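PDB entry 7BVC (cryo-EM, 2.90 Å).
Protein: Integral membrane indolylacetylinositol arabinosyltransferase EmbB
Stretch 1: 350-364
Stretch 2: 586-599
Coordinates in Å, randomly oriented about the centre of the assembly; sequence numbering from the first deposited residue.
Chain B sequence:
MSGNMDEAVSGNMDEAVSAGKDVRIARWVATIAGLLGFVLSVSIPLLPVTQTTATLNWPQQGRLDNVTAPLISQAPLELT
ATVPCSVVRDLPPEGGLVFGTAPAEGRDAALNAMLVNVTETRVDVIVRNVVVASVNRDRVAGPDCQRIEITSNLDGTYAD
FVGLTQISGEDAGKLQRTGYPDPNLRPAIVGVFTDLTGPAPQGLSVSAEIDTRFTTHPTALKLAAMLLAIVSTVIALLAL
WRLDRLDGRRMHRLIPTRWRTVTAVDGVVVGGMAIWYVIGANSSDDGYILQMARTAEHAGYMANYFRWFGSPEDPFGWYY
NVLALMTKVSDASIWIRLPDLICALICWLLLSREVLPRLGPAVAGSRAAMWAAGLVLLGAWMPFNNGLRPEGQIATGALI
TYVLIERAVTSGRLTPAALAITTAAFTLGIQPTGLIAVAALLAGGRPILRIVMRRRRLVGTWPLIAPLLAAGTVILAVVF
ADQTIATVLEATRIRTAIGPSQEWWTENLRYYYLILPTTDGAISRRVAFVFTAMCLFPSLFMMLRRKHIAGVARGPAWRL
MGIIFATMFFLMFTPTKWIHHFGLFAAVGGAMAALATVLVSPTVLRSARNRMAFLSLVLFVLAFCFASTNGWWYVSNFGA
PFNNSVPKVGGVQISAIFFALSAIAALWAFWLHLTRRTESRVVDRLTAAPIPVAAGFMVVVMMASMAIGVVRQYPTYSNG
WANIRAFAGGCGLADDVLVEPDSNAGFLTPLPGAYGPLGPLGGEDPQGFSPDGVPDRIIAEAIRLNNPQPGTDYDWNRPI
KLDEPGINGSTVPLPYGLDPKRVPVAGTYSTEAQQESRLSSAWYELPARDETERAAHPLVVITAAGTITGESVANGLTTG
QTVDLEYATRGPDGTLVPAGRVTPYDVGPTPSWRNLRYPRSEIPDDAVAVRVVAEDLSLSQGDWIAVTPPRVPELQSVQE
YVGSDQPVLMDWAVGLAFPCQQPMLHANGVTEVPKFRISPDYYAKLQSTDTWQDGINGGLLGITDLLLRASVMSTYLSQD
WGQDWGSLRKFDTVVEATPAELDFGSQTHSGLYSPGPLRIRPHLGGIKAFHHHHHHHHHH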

ATOM      1  N   LEU B 350     -30.689 -15.198 -19.176  1.00 40.43           N
ATOM      2  CA  LEU B 350     -29.886 -15.102 -20.389  1.00 40.43           C
ATOM      3  C   LEU B 350     -28.739 -16.104 -20.370  1.00 40.43           C
ATOM      4  O   LEU B 350     -28.534 -16.842 -21.336  1.00 40.43           O
ATOM      5  CB  LEU B 350     -29.357 -13.679 -20.561  1.00 40.43           C
ATOM      6  CG  LEU B 350     -30.401 -12.618 -20.908  1.00 40.43           C
ATOM      7  CD1 LEU B 350     -29.741 -11.281 -21.181  1.00 40.43           C
ATOM      8  CD2 LEU B 350     -31.234 -13.058 -22.096  1.00 40.43           C
ATOM      9  N   LEU B 351     -27.994 -16.163 -19.263  1.00 41.63           N
ATOM     10  CA  LEU B 351     -26.848 -17.058 -19.182  1.00 41.63           C
ATOM     11  C   LEU B 351     -27.260 -18.513 -19.349  1.00 41.63           C
ATOM     12  O   LEU B 351     -26.503 -19.318 -19.901  1.00 41.63           O
ATOM     13  CB  LEU B 351     -26.134 -16.854 -17.847  1.00 41.63           C
ATOM     14  CG  LEU B 351     -24.829 -17.613 -17.636  1.00 41.63           C
ATOM     15  CD1 LEU B 351     -23.753 -17.030 -18.519  1.00 41.63           C
ATOM     16  CD2 LEU B 351     -24.415 -17.558 -16.180  1.00 41.63           C
ATOM     17  N   SER B 352     -28.453 -18.875 -18.884  1.00 41.43           N
ATOM     18  CA  SER B 352     -28.869 -20.267 -18.958  1.00 41.43           C
ATOM     19  C   SER B 352     -29.518 -20.633 -20.281  1.00 41.43           C
ATOM     20  O   SER B 352     -29.434 -21.796 -20.693  1.00 41.43           O
ATOM     21  CB  SER B 352     -29.833 -20.591 -17.815  1.00 41.43           C
ATOM     22  OG  SER B 352     -31.077 -19.940 -17.996  1.00 41.43           O
ATOM     23  N   ARG B 353     -30.163 -19.690 -20.971  1.00 45.46           N
ATOM     24  CA  ARG B 353     -30.922 -20.051 -22.160  1.00 45.46           C
ATOM     25  C   ARG B 353     -30.471 -19.374 -23.447  1.00 45.46           C
ATOM     26  O   ARG B 353     -31.122 -19.565 -24.480  1.00 45.46           O
ATOM     27  CB  ARG B 353     -32.412 -19.769 -21.931  1.00 45.46           C
ATOM     28  CG  ARG B 353     -33.108 -20.873 -21.162  1.00 45.46           C
ATOM     29  CD  ARG B 353     -34.209 -20.337 -20.272  1.00 45.46           C
ATOM     30  NE  ARG B 353     -34.767 -21.386 -19.427  1.00 45.46           N
ATOM     31  CZ  ARG B 353     -34.244 -21.762 -18.265  1.00 45.46           C
ATOM     32  NH1 ARG B 353     -33.150 -21.171 -17.808  1.00 45.46           N
ATOM     33  NH2 ARG B 353     -34.815 -22.727 -17.560  1.00 45.46           N
ATOM     34  N   GLU B 354     -29.397 -18.598 -23.432  1.00 46.96           N
ATOM     35  CA  GLU B 354     -28.898 -18.007 -24.668  1.00 46.96           C
ATOM     36  C   GLU B 354     -27.408 -18.217 -24.869  1.00 46.96           C
ATOM     37  O   GLU B 354     -26.966 -18.386 -26.007  1.00 46.96           O
ATOM     38  CB  GLU B 354     -29.216 -16.504 -24.700  1.00 46.96           C
ATOM     39  CG  GLU B 354     -30.697 -16.176 -24.720  1.00 46.96           C
ATOM     40  CD  GLU B 354     -31.372 -16.613 -26.005  1.00 46.96           C
ATOM     41  OE1 GLU B 354     -30.735 -16.520 -27.073  1.00 46.96           O
ATOM     42  OE2 GLU B 354     -32.538 -17.050 -25.946  1.00 46.96           O
ATOM     43  N   VAL B 355     -26.620 -18.205 -23.797  1.00 44.30           N
ATOM     44  CA  VAL B 355     -25.168 -18.252 -23.921  1.00 44.30           C
ATOM     45  C   VAL B 355     -24.646 -19.682 -23.882  1.00 44.30           C
ATOM     46  O   VAL B 355     -23.721 -20.029 -24.620  1.00 44.30           O
ATOM     47  CB  VAL B 355     -24.525 -17.387 -22.818  1.00 44.30           C
ATOM     48  CG1 VAL B 355     -23.013 -17.480 -22.877  1.00 44.30           C
ATOM     49  CG2 VAL B 355     -24.975 -15.943 -22.952  1.00 44.30           C
ATOM     50  N   LEU B 356     -25.226 -20.535 -23.045  1.00 43.91           N
ATOM     51  CA  LEU B 356     -24.752 -21.909 -22.936  1.00 43.91           C
ATOM     52  C   LEU B 356     -25.179 -22.758 -24.132  1.00 43.91           C
ATOM     53  O   LEU B 356     -24.359 -23.528 -24.646  1.00 43.91           O
ATOM     54  CB  LEU B 356     -25.226 -22.547 -21.629  1.00 43.91           C
ATOM     55  CG  LEU B 356     -24.629 -21.983 -20.338  1.00 43.91           C
ATOM     56  CD1 LEU B 356     -24.898 -22.922 -19.180  1.00 43.91           C
ATOM     57  CD2 LEU B 356     -23.142 -21.732 -20.490  1.00 43.91           C
ATOM     58  N   PRO B 357     -26.430 -22.675 -24.608  1.00 44.60           N
ATOM     59  CA  PRO B 357     -26.775 -23.409 -25.836  1.00 44.60           C
ATOM     60  C   PRO B 357     -26.049 -22.909 -27.070  1.00 44.60           C
ATOM     61  O   PRO B 357     -26.010 -23.626 -28.076  1.00 44.60           O
ATOM     62  CB  PRO B 357     -28.289 -23.199 -25.959  1.00 44.60           C
ATOM     63  CG  PRO B 357     -28.736 -22.914 -24.584  1.00 44.60           C
ATOM     64  CD  PRO B 357     -27.636 -22.102 -23.985  1.00 44.60           C
ATOM     65  N   ARG B 358     -25.478 -21.705 -27.032  1.00 47.86           N
ATOM     66  CA  ARG B 358     -24.755 -21.180 -28.182  1.00 47.86           C
ATOM     67  C   ARG B 358     -23.353 -21.765 -28.291  1.00 47.86           C
ATOM     68  O   ARG B 358     -22.794 -21.822 -29.392  1.00 47.86           O
ATOM     69  CB  ARG B 358     -24.688 -19.654 -28.100  1.00 47.86           C
ATOM     70  CG  ARG B 358     -24.102 -18.977 -29.323  1.00 47.86           C
ATOM     71  CD  ARG B 358     -25.082 -18.979 -30.479  1.00 47.86           C
ATOM     72  NE  ARG B 358     -24.611 -18.161 -31.591  1.00 47.86           N
ATOM     73  CZ  ARG B 358     -24.177 -18.649 -32.748  1.00 47.86           C
ATOM     74  NH1 ARG B 358     -24.152 -19.959 -32.948  1.00 47.86           N
ATOM     75  NH2 ARG B 358     -23.770 -17.829 -33.703  1.00 47.86           N
ATOM     76  N   LEU B 359     -22.778 -22.214 -27.177  1.00 45.92           N
ATOM     77  CA  LEU B 359     -21.415 -22.729 -27.158  1.00 45.92           C
ATOM     78  C   LEU B 359     -21.308 -24.169 -27.644  1.00 45.92           C
ATOM     79  O   LEU B 359     -20.214 -24.737 -27.596  1.00 45.92           O
ATOM     80  CB  LEU B 359     -20.834 -22.622 -25.745  1.00 45.92           C
ATOM     81  CG  LEU B 359     -20.501 -21.216 -25.247  1.00 45.92           C
ATOM     82  CD1 LEU B 359     -20.296 -21.216 -23.743  1.00 45.92           C
ATOM     83  CD2 LEU B 359     -19.274 -20.682 -25.951  1.00 45.92           C
ATOM     84  N   GLY B 360     -22.398 -24.774 -28.104  1.00 45.99           N
ATOM     85  CA  GLY B 360     -22.346 -26.105 -28.656  1.00 45.99           C
ATOM     86  C   GLY B 360     -23.254 -27.082 -27.940  1.00 45.99           C
ATOM     87  O   GLY B 360     -23.745 -26.818 -26.840  1.00 45.99           O
ATOM     88  N   PRO B 361     -23.495 -28.238 -28.558  1.00 49.08           N
ATOM     89  CA  PRO B 361     -24.344 -29.262 -27.940  1.00 49.08           C
ATOM     90  C   PRO B 361     -23.661 -30.085 -26.860  1.00 49.08           C
ATOM     91  O   PRO B 361     -24.273 -31.027 -26.351  1.00 49.08           O
ATOM     92  CB  PRO B 361     -24.723 -30.146 -29.136  1.00 49.08           C
ATOM     93  CG  PRO B 361     -23.578 -30.023 -30.060  1.00 49.08           C
ATOM     94  CD  PRO B 361     -23.054 -28.624 -29.910  1.00 49.08           C
ATOM     95  N   ALA B 362     -22.420 -29.764 -26.499  1.00 48.19           N
ATOM     96  CA  ALA B 362     -21.745 -30.430 -25.395  1.00 48.19           C
ATOM     97  C   ALA B 362     -21.747 -29.604 -24.120  1.00 48.19           C
ATOM     98  O   ALA B 362     -21.604 -30.173 -23.034  1.00 48.19           O
ATOM     99  CB  ALA B 362     -20.298 -30.763 -25.773  1.00 48.19           C
ATOM    100  N   VAL B 363     -21.899 -28.287 -24.229  1.00 47.75           N
ATOM    101  CA  VAL B 363     -22.051 -27.447 -23.050  1.00 47.75           C
ATOM    102  C   VAL B 363     -23.512 -27.368 -22.612  1.00 47.75           C
ATOM    103  O   VAL B 363     -23.793 -27.238 -21.417  1.00 47.75           O
ATOM    104  CB  VAL B 363     -21.478 -26.046 -23.317  1.00 47.75           C
ATOM    105  CG1 VAL B 363     -21.345 -25.267 -22.022  1.00 47.75           C
ATOM    106  CG2 VAL B 363     -20.137 -26.148 -24.017  1.00 47.75           C
ATOM    107  N   ALA B 364     -24.449 -27.449 -23.556  1.00 48.51           N
ATOM    108  CA  ALA B 364     -25.872 -27.474 -23.257  1.00 48.51           C
ATOM    109  C   ALA B 364     -26.414 -28.892 -23.137  1.00 48.51           C
ATOM    110  O   ALA B 364     -27.619 -29.106 -23.302  1.00 48.51           O
ATOM    111  CB  ALA B 364     -26.649 -26.704 -24.325  1.00 48.51           C
ATOM    112  N   ALA B 586     -19.474 -11.049 -13.124  1.00 53.09           N
ATOM    113  CA  ALA B 586     -20.458 -11.974 -12.568  1.00 53.09           C
ATOM    114  C   ALA B 586     -20.998 -12.941 -13.615  1.00 53.09           C
ATOM    115  O   ALA B 586     -21.163 -14.135 -13.340  1.00 53.09           O
ATOM    116  CB  ALA B 586     -21.605 -11.192 -11.927  1.00 53.09           C
ATOM    117  N   ALA B 587     -21.276 -12.450 -14.820  1.00 53.89           N
ATOM    118  CA  ALA B 587     -21.846 -13.296 -15.860  1.00 53.89           C
ATOM    119  C   ALA B 587     -20.783 -13.953 -16.732  1.00 53.89           C
ATOM    120  O   ALA B 587     -20.929 -15.122 -17.115  1.00 53.89           O
ATOM    121  CB  ALA B 587     -22.803 -12.482 -16.733  1.00 53.89           C
ATOM    122  N   VAL B 588     -19.707 -13.232 -17.053  1.00 56.05           N
ATOM    123  CA  VAL B 588     -18.700 -13.795 -17.944  1.00 56.05           C
ATOM    124  C   VAL B 588     -17.919 -14.907 -17.253  1.00 56.05           C
ATOM    125  O   VAL B 588     -17.545 -15.894 -17.896  1.00 56.05           O
ATOM    126  CB  VAL B 588     -17.776 -12.688 -18.487  1.00 56.05           C
ATOM    127  CG1 VAL B 588     -18.601 -11.617 -19.179  1.00 56.05           C
ATOM    128  CG2 VAL B 588     -16.942 -12.079 -17.379  1.00 56.05           C
ATOM    129  N   GLY B 589     -17.683 -14.802 -15.945  1.00 53.26           N
ATOM    130  CA  GLY B 589     -17.085 -15.912 -15.230  1.00 53.26           C
ATOM    131  C   GLY B 589     -17.977 -17.126 -15.121  1.00 53.26           C
ATOM    132  O   GLY B 589     -17.474 -18.252 -15.195  1.00 53.26           O
ATOM    133  N   GLY B 590     -19.283 -16.927 -14.966  1.00 48.82           N
ATOM    134  CA  GLY B 590     -20.220 -18.030 -14.964  1.00 48.82           C
ATOM    135  C   GLY B 590     -20.285 -18.711 -16.313  1.00 48.82           C
ATOM    136  O   GLY B 590     -20.484 -19.926 -16.394  1.00 48.82           O
ATOM    137  N   ALA B 591     -20.118 -17.935 -17.384  1.00 48.60           N
ATOM    138  CA  ALA B 591     -20.083 -18.514 -18.723  1.00 48.60           C
ATOM    139  C   ALA B 591     -18.749 -19.172 -19.045  1.00 48.60           C
ATOM    140  O   ALA B 591     -18.709 -20.080 -19.882  1.00 48.60           O
ATOM    141  CB  ALA B 591     -20.387 -17.444 -19.771  1.00 48.60           C
ATOM    142  N   MET B 592     -17.663 -18.735 -18.409  1.00 51.41           N
ATOM    143  CA  MET B 592     -16.360 -19.346 -18.642  1.00 51.41           C
ATOM    144  C   MET B 592     -16.175 -20.620 -17.831  1.00 51.41           C
ATOM    145  O   MET B 592     -15.504 -21.552 -18.290  1.00 51.41           O
ATOM    146  CB  MET B 592     -15.250 -18.349 -18.310  1.00 51.41           C
ATOM    147  CG  MET B 592     -13.885 -18.741 -18.837  1.00 51.41           C
ATOM    148  SD  MET B 592     -13.724 -18.469 -20.608  1.00 51.41           S
ATOM    149  CE  MET B 592     -13.279 -20.113 -21.155  1.00 51.41           C
ATOM    150  N   ALA B 593     -16.750 -20.677 -16.627  1.00 45.61           N
ATOM    151  CA  ALA B 593     -16.673 -21.894 -15.828  1.00 45.61           C
ATOM    152  C   ALA B 593     -17.398 -23.052 -16.498  1.00 45.61           C
ATOM    153  O   ALA B 593     -16.934 -24.195 -16.424  1.00 45.61           O
ATOM    154  CB  ALA B 593     -17.246 -21.645 -14.437  1.00 45.61           C
ATOM    155  N   ALA B 594     -18.522 -22.781 -17.163  1.00 43.73           N
ATOM    156  CA  ALA B 594     -19.256 -23.844 -17.838  1.00 43.73           C
ATOM    157  C   ALA B 594     -18.484 -24.394 -19.027  1.00 43.73           C
ATOM    158  O   ALA B 594     -18.656 -25.563 -19.388  1.00 43.73           O
ATOM    159  CB  ALA B 594     -20.624 -23.338 -18.282  1.00 43.73           C
ATOM    160  N   LEU B 595     -17.635 -23.576 -19.647  1.00 43.62           N
ATOM    161  CA  LEU B 595     -16.805 -24.063 -20.743  1.00 43.62           C
ATOM    162  C   LEU B 595     -15.580 -24.802 -20.222  1.00 43.62           C
ATOM    163  O   LEU B 595     -15.172 -25.818 -20.797  1.00 43.62           O
ATOM    164  CB  LEU B 595     -16.387 -22.901 -21.644  1.00 43.62           C
ATOM    165  CG  LEU B 595     -15.577 -23.263 -22.889  1.00 43.62           C
ATOM    166  CD1 LEU B 595     -16.368 -24.196 -23.785  1.00 43.62           C
ATOM    167  CD2 LEU B 595     -15.172 -22.013 -23.644  1.00 43.62           C
ATOM    168  N   ALA B 596     -14.983 -24.311 -19.134  1.00 42.44           N
ATOM    169  CA  ALA B 596     -13.848 -25.008 -18.540  1.00 42.44           C
ATOM    170  C   ALA B 596     -14.255 -26.380 -18.019  1.00 42.44           C
ATOM    171  O   ALA B 596     -13.499 -27.350 -18.153  1.00 42.44           O
ATOM    172  CB  ALA B 596     -13.240 -24.167 -17.420  1.00 42.44           C
ATOM    173  N   THR B 597     -15.445 -26.481 -17.421  1.00 41.47           N
ATOM    174  CA  THR B 597     -15.921 -27.764 -16.913  1.00 41.47           C
ATOM    175  C   THR B 597     -16.040 -28.798 -18.022  1.00 41.47           C
ATOM    176  O   THR B 597     -15.834 -29.993 -17.783  1.00 41.47           O
ATOM    177  CB  THR B 597     -17.267 -27.576 -16.212  1.00 41.47           C
ATOM    178  OG1 THR B 597     -17.154 -26.547 -15.225  1.00 41.47           O
ATOM    179  CG2 THR B 597     -17.703 -28.860 -15.531  1.00 41.47           C
ATOM    180  N   VAL B 598     -16.361 -28.363 -19.240  1.00 40.56           N
ATOM    181  CA  VAL B 598     -16.441 -29.290 -20.361  1.00 40.56           C
ATOM    182  C   VAL B 598     -15.055 -29.574 -20.921  1.00 40.56           C
ATOM    183  O   VAL B 598     -14.755 -30.702 -21.328  1.00 40.56           O
ATOM    184  CB  VAL B 598     -17.388 -28.730 -21.438  1.00 40.56           C
ATOM    185  CG1 VAL B 598     -17.288 -29.538 -22.718  1.00 40.56           C
ATOM    186  CG2 VAL B 598     -18.814 -28.711 -20.926  1.00 40.56           C
ATOM    187  N   LEU B 599     -14.181 -28.563 -20.934  1.00 39.58           N
ATOM    188  CA  LEU B 599     -12.854 -28.744 -21.510  1.00 39.58           C
ATOM    189  C   LEU B 599     -11.980 -29.660 -20.664  1.00 39.58           C
ATOM    190  O   LEU B 599     -11.128 -30.369 -21.210  1.00 39.58           O
ATOM    191  CB  LEU B 599     -12.171 -27.389 -21.692  1.00 39.58           C
ATOM    192  CG  LEU B 599     -12.679 -26.524 -22.845  1.00 39.58           C
ATOM    193  CD1 LEU B 599     -11.710 -25.394 -23.133  1.00 39.58           C
ATOM    194  CD2 LEU B 599     -12.906 -27.364 -24.084  1.00 39.58           C
TER

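Helices in membrane proteins often pack through apolar surfaces in which bulk on one partner is matched locally by room on the other. EmbB offers a compact example, with small residues of one helix lying under Leu351 and the larger Val598 of that helix meeting Ala362 and Val363 at the other end. The helix running through to Leu599 is met by a helix that begins before Leu350 and gives way to less regular chain. The two helix axes come no closer than 10.7 Å and cross at -54°, so the helical part of the first stretch touches the second over a short length, and the contact is continued by the loop as far as Val363. No hydrogen bond joins the stretches; 441 Å² of surface, summed over both sides, is buried through van der Waals contacts, methyl on methyl and methyl on backbone.

Leu351 opens the interface. Its CA-to-CB bond points toward the second stretch, and with chi1 t and chi2 p the side chain lays its two methyls on a floor of small residues. CD1 of Leu351 lies 3.6 Å from CB of Ala591 and 3.7 Å from the backbone O of Ala587, and CD2 of Leu351 lies 4.3 Å from the carbonyl C of Gly590. The floor must be low here: a CB modelled on Gly590 would sit only 3.2 Å from CD2 of Leu351, a tight approach that glycine avoids. O of Ala587 is already occupied along its own helix, accepting from N of Ala591 at 2.9 Å, so a methyl can rest against it without leaving a polar group unsatisfied.

Ala591 serves more than one neighbour. CB of Ala591, set sideways, also receives CG1 of Val355 at 4.1 Å, with Val355 in the t rotamer, and O of Ala591 lies 4.3 Å from CD1 of Leu359. Further along, Leu356 shows how a rotamer can compensate for an unfavourable starting direction. Its CA-to-CB bond is sideways, yet chi1 m and chi2 t carry the end of the chain nearer, placing CD2 of Leu356 3.7 Å from CB of Ala594. Leu359 has the same m, t combination but starts out toward the partner.

The loop returns to the helix at Val363, where the backbones approach most closely: CA of Val363 is 6.5 Å from CA of Val598. At that separation a short, branched side chain is enough. With chi1 t, CG1 of Val363 rests 3.8 Å from O of Ala594 and 4.3 Å from CB of Ala594, and CG2 of Val363 is 4.3 Å from CD1 of Leu595. Both methyls of Val363 lie near CG2 of Val598, CG2 of Val363 at 4.2 Å and CG1 of Val363 at 4.4 Å. Val598, also t, spreads both methyls over the loop: CG2 of Val598 is 3.8 Å from O of Ala362, and CG1 of Val598 is 4.5 Å from CB of Ala362.

Polar side chains are kept out of this seam. Thr597, which makes no contact with the first stretch, uses its m rotamer to bring OG1 of Thr597 2.6 Å from O of Ala593, a bond that turns the hydroxyl back onto its own helix. Arg353 and Glu354 likewise lie beyond reach and find hydrogen-bonding partners elsewhere in the structure.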